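Local coordinates for protein cyclopropane mycolic acid synthase MmaA2 (PDB 1TPY) that converts a double bond at the distal position of an alpha mycolic acid into a cis cyclopropane ring, taking the methylene group from S-adenosyl-L-methionine, at residues F38-E41 with D42-L45; L119-G122 with W123-N127; P205-I208 with E209-E212. All coordinates share one frame; numbering follows the deposited sequence.

Interaction 1: residues F38-E41 with D42-L45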
loop_
_atom_site.group_PDB
_atom_site.type_symbol
_atom_site.label_atom_id
_atom_site.label_comp_id
_atom_site.label_asym_id
_atom_site.label_seq_id
_atom_site.Cartn_x
_atom_site.Cartn_y
_atom_site.Cartn_z
ATOM N N PHE A 38 -2.088 -13.486 -7.176
ATOM C CA PHE A 38 -2.305 -14.405 -8.288
ATOM C C PHE A 38 -3.044 -15.675 -7.887
ATOM O O PHE A 38 -2.432 -16.667 -7.501
ATOM C CB PHE A 38 -0.960 -14.756 -8.937
ATOM C CG PHE A 38 -0.196 -13.551 -9.421
ATOM C CD1 PHE A 38 0.484 -12.733 -8.520
ATOM C CD2 PHE A 38 -0.216 -13.195 -10.766
ATOM C CE1 PHE A 38 1.128 -11.574 -8.951
ATOM C CE2 PHE A 38 0.423 -12.040 -11.210
ATOM C CZ PHE A 38 1.096 -11.226 -10.303
ATOM N N GLU A 39 -4.368 -15.629 -7.992
ATOM C CA GLU A 39 -5.225 -16.758 -7.645
ATOM C C GLU A 39 -5.205 -17.847 -8.703
ATOM O O GLU A 39 -5.411 -19.018 -8.393
ATOM C CB GLU A 39 -6.646 -16.264 -7.403
ATOM C CG GLU A 39 -6.722 -15.372 -6.189
ATOM C CD GLU A 39 -8.092 -14.784 -5.959
ATOM O OE1 GLU A 39 -8.255 -14.093 -4.932
ATOM O OE2 GLU A 39 -8.996 -15.004 -6.796
ATOM N N ARG A 40 -4.981 -17.458 -9.955
ATOM C CA ARG A 40 -4.864 -18.420 -11.045
ATOM C C ARG A 40 -3.452 -18.241 -11.584
ATOM O O ARG A 40 -3.039 -17.125 -11.905
ATOM C CB ARG A 40 -5.858 -18.143 -12.171
ATOM C CG ARG A 40 -7.319 -18.276 -11.810
ATOM C CD ARG A 40 -8.128 -18.448 -13.081
ATOM N NE ARG A 40 -7.485 -17.776 -14.210
ATOM C CZ ARG A 40 -7.443 -16.459 -14.378
ATOM N NH1 ARG A 40 -8.016 -15.656 -13.494
ATOM N NH2 ARG A 40 -6.809 -15.944 -15.422
ATOM N N GLU A 41 -2.716 -19.340 -11.685
ATOM C CA GLU A 41 -1.340 -19.307 -12.165
ATOM C C GLU A 41 -1.087 -18.386 -13.367
ATOM O O GLU A 41 -0.113 -17.633 -13.379
ATOM C CB GLU A 41 -0.879 -20.729 -12.499
ATOM C CG GLU A 41 0.591 -20.834 -12.882
ATOM C CD GLU A 41 1.523 -20.478 -11.737
ATOM O OE1 GLU A 41 1.375 -19.380 -11.158
ATOM O OE2 GLU A 41 2.412 -21.297 -11.421
ATOM N N ASP A 42 -1.963 -18.437 -14.365
ATOM C CA ASP A 42 -1.803 -17.620 -15.572
ATOM C C ASP A 42 -2.524 -16.268 -15.538
ATOM O O ASP A 42 -2.746 -15.647 -16.578
ATOM C CB ASP A 42 -2.278 -18.410 -16.792
ATOM C CG ASP A 42 -3.731 -18.821 -16.686
ATOM O OD1 ASP A 42 -4.261 -19.396 -17.660
ATOM O OD2 ASP A 42 -4.344 -18.573 -15.625
ATOM N N MET A 43 -2.886 -15.818 -14.344
ATOM C CA MET A 43 -3.583 -14.545 -14.174
ATOM C C MET A 43 -2.638 -13.407 -14.586
ATOM O O MET A 43 -1.439 -13.485 -14.333
ATOM C CB MET A 43 -3.979 -14.402 -12.704
ATOM C CG MET A 43 -5.233 -13.612 -12.424
ATOM S SD MET A 43 -5.575 -13.596 -10.649
ATOM C CE MET A 43 -7.168 -14.441 -10.594
ATOM N N THR A 44 -3.160 -12.367 -15.234
ATOM C CA THR A 44 -2.311 -11.243 -15.631
ATOM C C THR A 44 -2.134 -10.363 -14.404
ATOM O O THR A 44 -2.846 -10.531 -13.414
ATOM C CB THR A 44 -2.948 -10.370 -16.739
ATOM O OG1 THR A 44 -4.110 -9.717 -16.214
ATOM C CG2 THR A 44 -3.332 -11.218 -17.963
ATOM N N LEU A 45 -1.196 -9.420 -14.467
ATOM C CA LEU A 45 -0.960 -8.534 -13.334
ATOM C C LEU A 45 -2.218 -7.758 -12.956
ATOM O O LEU A 45 -2.529 -7.614 -11.776
ATOM C CB LEU A 45 0.178 -7.550 -13.633
ATOM C CG LEU A 45 0.554 -6.627 -12.465
ATOM C CD1 LEU A 45 0.971 -7.457 -11.253
ATOM C CD2 LEU A 45 1.677 -5.686 -12.893
#

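Interaction 2: residues L119-G122 with W123-N127. With SAH (S-adenosyl-L-homocysteine), chain C.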
loop_
_atom_site.group_PDB
_atom_site.type_symbol
_atom_site.label_atom_id
_atom_site.label_comp_id
_atom_site.label_asym_id
_atom_site.label_seq_id
_atom_site.Cartn_x
_atom_site.Cartn_y
_atom_site.Cartn_z
ATOM N N LEU A 119 -8.889 13.386 -0.459
ATOM C CA LEU A 119 -8.306 14.528 0.222
ATOM C C LEU A 119 -6.794 14.445 0.155
ATOM O O LEU A 119 -6.226 13.356 0.265
ATOM C CB LEU A 119 -8.729 14.559 1.698
ATOM C CG LEU A 119 -10.162 14.973 2.064
ATOM C CD1 LEU A 119 -11.146 13.879 1.706
ATOM C CD2 LEU A 119 -10.224 15.249 3.554
ATOM N N LEU A 120 -6.143 15.582 -0.069
ATOM C CA LEU A 120 -4.692 15.588 -0.061
ATOM C C LEU A 120 -4.433 15.830 1.417
ATOM O O LEU A 120 -4.391 16.972 1.870
ATOM C CB LEU A 120 -4.105 16.737 -0.883
ATOM C CG LEU A 120 -2.567 16.764 -0.821
ATOM C CD1 LEU A 120 -1.995 15.551 -1.553
ATOM C CD2 LEU A 120 -2.035 18.038 -1.443
ATOM N N ALA A 121 -4.297 14.741 2.167
ATOM C CA ALA A 121 -4.077 14.819 3.604
ATOM C C ALA A 121 -3.718 13.447 4.170
ATOM O O ALA A 121 -3.918 12.421 3.519
ATOM C CB ALA A 121 -5.341 15.347 4.287
ATOM N N GLY A 122 -3.185 13.432 5.383
ATOM C CA GLY A 122 -2.833 12.168 5.995
ATOM C C GLY A 122 -3.952 11.733 6.915
ATOM O O GLY A 122 -4.901 12.486 7.141
ATOM N N TRP A 123 -3.866 10.517 7.433
ATOM C CA TRP A 123 -4.887 10.051 8.356
ATOM C C TRP A 123 -4.804 10.949 9.584
ATOM O O TRP A 123 -5.815 11.240 10.220
ATOM C CB TRP A 123 -4.634 8.597 8.780
ATOM C CG TRP A 123 -3.247 8.353 9.294
ATOM C CD1 TRP A 123 -2.161 7.968 8.564
ATOM C CD2 TRP A 123 -2.782 8.533 10.638
ATOM N NE1 TRP A 123 -1.047 7.899 9.368
ATOM C CE2 TRP A 123 -1.401 8.242 10.645
ATOM C CE3 TRP A 123 -3.398 8.915 11.836
ATOM C CZ2 TRP A 123 -0.625 8.320 11.804
ATOM C CZ3 TRP A 123 -2.626 8.993 12.989
ATOM C CH2 TRP A 123 -1.257 8.697 12.964
ATOM N N GLU A 124 -3.596 11.397 9.912
ATOM C CA GLU A 124 -3.436 12.238 11.086
ATOM C C GLU A 124 -4.270 13.521 11.028
ATOM O O GLU A 124 -4.524 14.151 12.049
ATOM C CB GLU A 124 -1.946 12.550 11.352
ATOM C CG GLU A 124 -1.041 12.789 10.151
ATOM C CD GLU A 124 -0.485 11.509 9.518
ATOM O OE1 GLU A 124 -1.223 10.840 8.764
ATOM O OE2 GLU A 124 0.693 11.175 9.770
ATOM N N GLN A 125 -4.729 13.881 9.836
ATOM C CA GLN A 125 -5.541 15.080 9.655
ATOM C C GLN A 125 -7.010 14.738 9.422
ATOM O O GLN A 125 -7.834 15.628 9.223
ATOM C CB GLN A 125 -5.020 15.892 8.468
ATOM C CG GLN A 125 -3.644 16.510 8.679
ATOM C CD GLN A 125 -3.047 17.049 7.391
ATOM O OE1 GLN A 125 -2.395 18.092 7.388
ATOM N NE2 GLN A 125 -3.252 16.332 6.293
ATOM N N PHE A 126 -7.330 13.451 9.456
ATOM C CA PHE A 126 -8.698 12.993 9.230
ATOM C C PHE A 126 -9.352 12.526 10.534
ATOM O O PHE A 126 -8.771 11.728 11.271
ATOM C CB PHE A 126 -8.681 11.845 8.224
ATOM C CG PHE A 126 -10.013 11.555 7.615
ATOM C CD1 PHE A 126 -10.529 12.378 6.620
ATOM C CD2 PHE A 126 -10.759 10.459 8.037
ATOM C CE1 PHE A 126 -11.771 12.110 6.048
ATOM C CE2 PHE A 126 -11.998 10.184 7.478
ATOM C CZ PHE A 126 -12.506 11.012 6.479
ATOM N N ASN A 127 -10.560 13.018 10.812
ATOM C CA ASN A 127 -11.276 12.654 12.034
ATOM C C ASN A 127 -12.756 12.367 11.813
ATOM O O ASN A 127 -13.527 12.308 12.769
ATOM C CB ASN A 127 -11.146 13.766 13.083
ATOM C CG ASN A 127 -9.718 13.968 13.539
ATOM O OD1 ASN A 127 -8.962 14.745 12.950
ATOM N ND2 ASN A 127 -9.333 13.255 14.583
HETATM N N SAH C . -3.182 1.915 -1.559
HETATM C CA SAH C . -2.706 2.141 -2.924
HETATM C CB SAH C . -1.421 3.008 -2.948
HETATM C CG SAH C . -0.210 2.519 -2.153
HETATM S SD SAH C . 1.223 3.621 -2.286
HETATM C C SAH C . -2.446 0.813 -3.636
HETATM O O SAH C . -2.493 -0.234 -2.965
HETATM O OXT SAH C . -2.183 0.832 -4.854
HETATM C "C5'" SAH C . 1.301 4.351 -0.628
HETATM C "C4'" SAH C . 0.125 5.313 -0.404
HETATM O "O4'" SAH C . -0.069 5.652 0.990
HETATM C "C3'" SAH C . 0.277 6.641 -1.144
HETATM O "O3'" SAH C . -0.988 6.998 -1.729
HETATM C "C2'" SAH C . 0.685 7.601 -0.065
HETATM O "O2'" SAH C . 0.385 8.962 -0.422
HETATM C "C1'" SAH C . -0.104 7.083 1.093
HETATM N N9 SAH C . 0.383 7.543 2.460
HETATM C C8 SAH C . 1.602 7.471 3.053
HETATM N N7 SAH C . 1.694 7.957 4.250
HETATM C C5 SAH C . 0.390 8.404 4.487
HETATM C C6 SAH C . -0.244 9.041 5.588
HETATM N N6 SAH C . 0.402 9.348 6.710
HETATM N N1 SAH C . -1.580 9.348 5.476
HETATM C C2 SAH C . -2.246 9.040 4.338
HETATM N N3 SAH C . -1.758 8.444 3.238
HETATM C C4 SAH C . -0.416 8.151 3.388
#

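Interaction 3: residues P205-I208 with E209-E212. With 16A (cetyl-trimethyl-ammonium), chain D.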
loop_
_atom_site.group_PDB
_atom_site.type_symbol
_atom_site.label_atom_id
_atom_site.label_comp_id
_atom_site.label_asym_id
_atom_site.label_seq_id
_atom_site.Cartn_x
_atom_site.Cartn_y
_atom_site.Cartn_z
ATOM N N PRO A 205 8.985 -0.269 7.420
ATOM C CA PRO A 205 8.010 -1.356 7.524
ATOM C C PRO A 205 7.932 -1.882 8.950
ATOM O O PRO A 205 8.932 -1.934 9.660
ATOM C CB PRO A 205 8.565 -2.402 6.571
ATOM C CG PRO A 205 10.045 -2.234 6.753
ATOM C CD PRO A 205 10.202 -0.726 6.724
ATOM N N PRO A 206 6.735 -2.259 9.399
ATOM C CA PRO A 206 6.654 -2.774 10.761
ATOM C C PRO A 206 7.032 -4.252 10.741
ATOM O O PRO A 206 7.221 -4.847 9.678
ATOM C CB PRO A 206 5.184 -2.593 11.096
ATOM C CG PRO A 206 4.537 -2.942 9.791
ATOM C CD PRO A 206 5.394 -2.173 8.791
ATOM N N THR A 207 7.156 -4.832 11.928
ATOM C CA THR A 207 7.429 -6.246 12.054
ATOM C C THR A 207 6.032 -6.776 12.350
ATOM O O THR A 207 5.145 -5.989 12.674
ATOM C CB THR A 207 8.378 -6.541 13.236
ATOM O OG1 THR A 207 8.695 -7.933 13.252
ATOM C CG2 THR A 207 7.734 -6.194 14.545
ATOM N N ILE A 208 5.815 -8.081 12.237
ATOM C CA ILE A 208 4.486 -8.620 12.504
ATOM C C ILE A 208 4.030 -8.364 13.939
ATOM O O ILE A 208 2.904 -7.924 14.163
ATOM C CB ILE A 208 4.413 -10.149 12.209
ATOM C CG1 ILE A 208 4.399 -10.385 10.692
ATOM C CG2 ILE A 208 3.163 -10.754 12.851
ATOM C CD1 ILE A 208 4.547 -11.853 10.289
ATOM N N GLU A 209 4.900 -8.626 14.907
ATOM C CA GLU A 209 4.540 -8.412 16.303
ATOM C C GLU A 209 4.205 -6.949 16.590
ATOM O O GLU A 209 3.368 -6.663 17.441
ATOM C CB GLU A 209 5.663 -8.892 17.235
ATOM C CG GLU A 209 7.030 -8.309 16.919
ATOM C CD GLU A 209 8.119 -8.887 17.792
ATOM O OE1 GLU A 209 7.970 -10.044 18.231
ATOM O OE2 GLU A 209 9.126 -8.195 18.034
ATOM N N MET A 210 4.844 -6.026 15.878
ATOM C CA MET A 210 4.571 -4.603 16.084
ATOM C C MET A 210 3.121 -4.274 15.747
ATOM O O MET A 210 2.455 -3.557 16.492
ATOM C CB MET A 210 5.500 -3.739 15.230
ATOM C CG MET A 210 6.902 -3.557 15.795
ATOM S SD MET A 210 7.971 -2.654 14.633
ATOM C CE MET A 210 6.971 -1.213 14.387
ATOM N N VAL A 211 2.643 -4.790 14.615
ATOM C CA VAL A 211 1.262 -4.567 14.186
ATOM C C VAL A 211 0.294 -5.194 15.191
ATOM O O VAL A 211 -0.662 -4.551 15.628
ATOM C CB VAL A 211 0.993 -5.187 12.794
ATOM C CG1 VAL A 211 -0.484 -5.051 12.438
ATOM C CG2 VAL A 211 1.849 -4.500 11.741
ATOM N N GLU A 212 0.548 -6.448 15.555
ATOM C CA GLU A 212 -0.307 -7.162 16.506
ATOM C C GLU A 212 -0.377 -6.458 17.854
ATOM O O GLU A 212 -1.456 -6.152 18.349
ATOM C CB GLU A 212 0.202 -8.589 16.737
ATOM C CG GLU A 212 0.317 -9.429 15.481
ATOM C CD GLU A 212 0.837 -10.828 15.776
ATOM O OE1 GLU A 212 1.862 -10.952 16.489
ATOM O OE2 GLU A 212 0.228 -11.800 15.293
HETATM C C1 16A D . 7.525 -2.864 -3.713
HETATM C C2 16A D . 8.196 -2.204 -2.509
HETATM C C3 16A D . 8.955 -3.251 -1.679
HETATM C C4 16A D . 9.688 -2.715 -0.457
HETATM C C5 16A D . 10.394 -3.877 0.260
HETATM C C6 16A D . 11.182 -3.497 1.523
HETATM C C7 16A D . 12.408 -2.560 1.382
HETATM C C8 16A D . 12.900 -1.812 2.645
HETATM C C9 16A D . 11.843 -1.031 3.463
HETATM C C10 16A D . 11.157 0.159 2.750
HETATM C C11 16A D . 9.813 0.634 3.356
HETATM C C12 16A D . 8.940 1.490 2.426
HETATM C C13 16A D . 7.798 0.681 1.801
HETATM C C14 16A D . 6.999 1.519 0.806
HETATM C C15 16A D . 6.069 0.557 0.046
HETATM C C16 16A D . 5.364 1.356 -1.069
HETATM N N1 16A D . 4.383 0.817 -2.107
HETATM C C17 16A D . 3.824 1.503 -3.117
HETATM C C18 16A D . 4.948 -0.409 -2.792
HETATM C C19 16A D . 3.153 0.313 -1.385
#

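Interaction 1: residues F38-E41 with D42-L45
Arg40 and Met43 are the two ends of a type I beta turn, with Glu41 and Asp42 at its corners, that leads the chain into helix 45-57. Thr44 is the N-cap of that helix and its N donates to Glu47 OE1, consistent with a capping box. The turn is closed by Met43 N, which donates to Arg40 O at 2.8 Å. On the packed side, the ring of buried Phe38 meets Met43 O at its edge, close to the ring plane, and its CZ lies 3.9 Å from Leu45 CD1. An aromatic residue suits this place because Arg234, Thr235 and Leu238 of helix 229-245 and Ala48 of helix 45-57 also touch it, so the ring sits between the loop and two helices. Unbranched, flexible Met43 reaches back across the turn: Glu39 N makes a weak hydrogen bond to Met43 SD, and Met43 CE comes in obliquely, from the side of the guanidinium that Met43 CB covers, 3.3 Å from Arg40 NH1.

The outer side is solvent-exposed and held more loosely. Arg40 NH2 has a weak ion-pair partner in Glu47. A bend at chi3 (-30°) helps lay the guanidinium over Met43 CB. Its salt bridge to Asp42 is long, the two charged planes turned 66° apart, with Arg40 NE 3.5 Å from Asp42 OD2.

Interaction 2: residues L119-G122 with W123-N127
The phenyl ring of Phe126 receives Leu119 at its edge, with Leu119 CD2 4.2 Å from Phe126 CD1. Both side chains also pack on Val91 and Leu93 of the neighbouring strand 89-94, a fitting place for large apolar groups. The indole of Trp123 carries Glu124 OE1 over one face, 2.9 Å above the plane and displaced toward the rim, while N6 of S-adenosyl-L-homocysteine (SAH) approaches the ring obliquely. Phe142 and Phe150 also meet this indole, the latter edge-to-face.

Adenine is read by two bonds. Trp123 N donates to SAH N1 at 3.2 Å, and SAH N6 donates to Glu124 OE1 at 3.0 Å along an almost straight line (172°). Glu124 gets there by a folded chain, CG lying between its backbone N and carbonyl carbon (chi1 38°) and the next torsion bent as well. Its other oxygen, OE2, forms a salt bridge with Arg146, which probably favours the charged carboxylate and steadies its rotation. Gly122 suits its place because, with no side chain, it lets Glu124 OE1 and the adenine edge come close to its backbone, and Gln125 N returns to Gly122 O at 3.0 Å to close the short 3-10 turn. A turn just past strand 116-120 that recognises the adenine edge through a backbone N-H and an acidic side chain is common among the Rossmann-like S-adenosylmethionine-dependent methyltransferases.

Interaction 3: residues P205-I208 with E209-E212
The start of helix 208-218, with Thr207 at its N-cap position, brings Pro206 and Thr207 against Met210 and Val211 of the first turn. Thr207 takes this place without a capping bond from its side chain; its OG1 instead makes a weak hydrogen bond to Gly171 O at the end of strand 163-171. Its carbonyl does serve the new helix, accepting weak bonds from Met210 N and from Val211 N, the latter at 3.4 Å. One residue on, the helical pattern is established: Glu212 N donates to Ile208 O at 3.1 Å.

The apolar groups gather on the side of the turn facing the sheet and helix 147-157. Pro206, a rigid residue one before the N-cap, offers CG to Val211 CG2 at 3.7 Å, the two side chains crossing at a slant. Met210 CE comes to Pro206 CB at 4.0 Å; a bend at chi3 (55°) turns this methyl back toward the proline, and His147 touches both residues. The thioether also meets a polar group, since Thr207 N makes a weak hydrogen bond to Met210 SD. Branched Val211 fills the inner side, on Leu166, and Ile208 lies on Thr170.

Just before this turn, Pro205 belongs to the pocket of the bound cetyl-trimethyl-ammonium, its CD 3.7 Å from carbon C11 of the alkyl chain. Farther along the helix, Glu212 crosses Ile208 at an angle with its extended chain, bringing Glu212 CD to 3.7 Å from Ile208 CG2.

Overall arrangement
All three contacts are local turns within the one methyltransferase fold, and none touches another. Interaction 1 is a surface contact, centred about 20 Å from the centre of the chain, and mixes a single buried aromatic with exposed charges. Interaction 2, on the opposite side of that centre, is largely buried, directing a backbone N-H and a carboxylate oxygen at the cofactor's adenine beside an outermost strand. Interaction 3 is partly buried and mainly apolar, with backbone bonds, weak at first, at a helix start. Interactions 2 and 3 both pack on helix 147-157, but interaction 2 binds the cofactor, while interaction 3 only adjoins the detergent pocket through Pro205. Interactions 1 and 3 each lead into a helix and make a weak bond from a backbone N to a methionine sulfur.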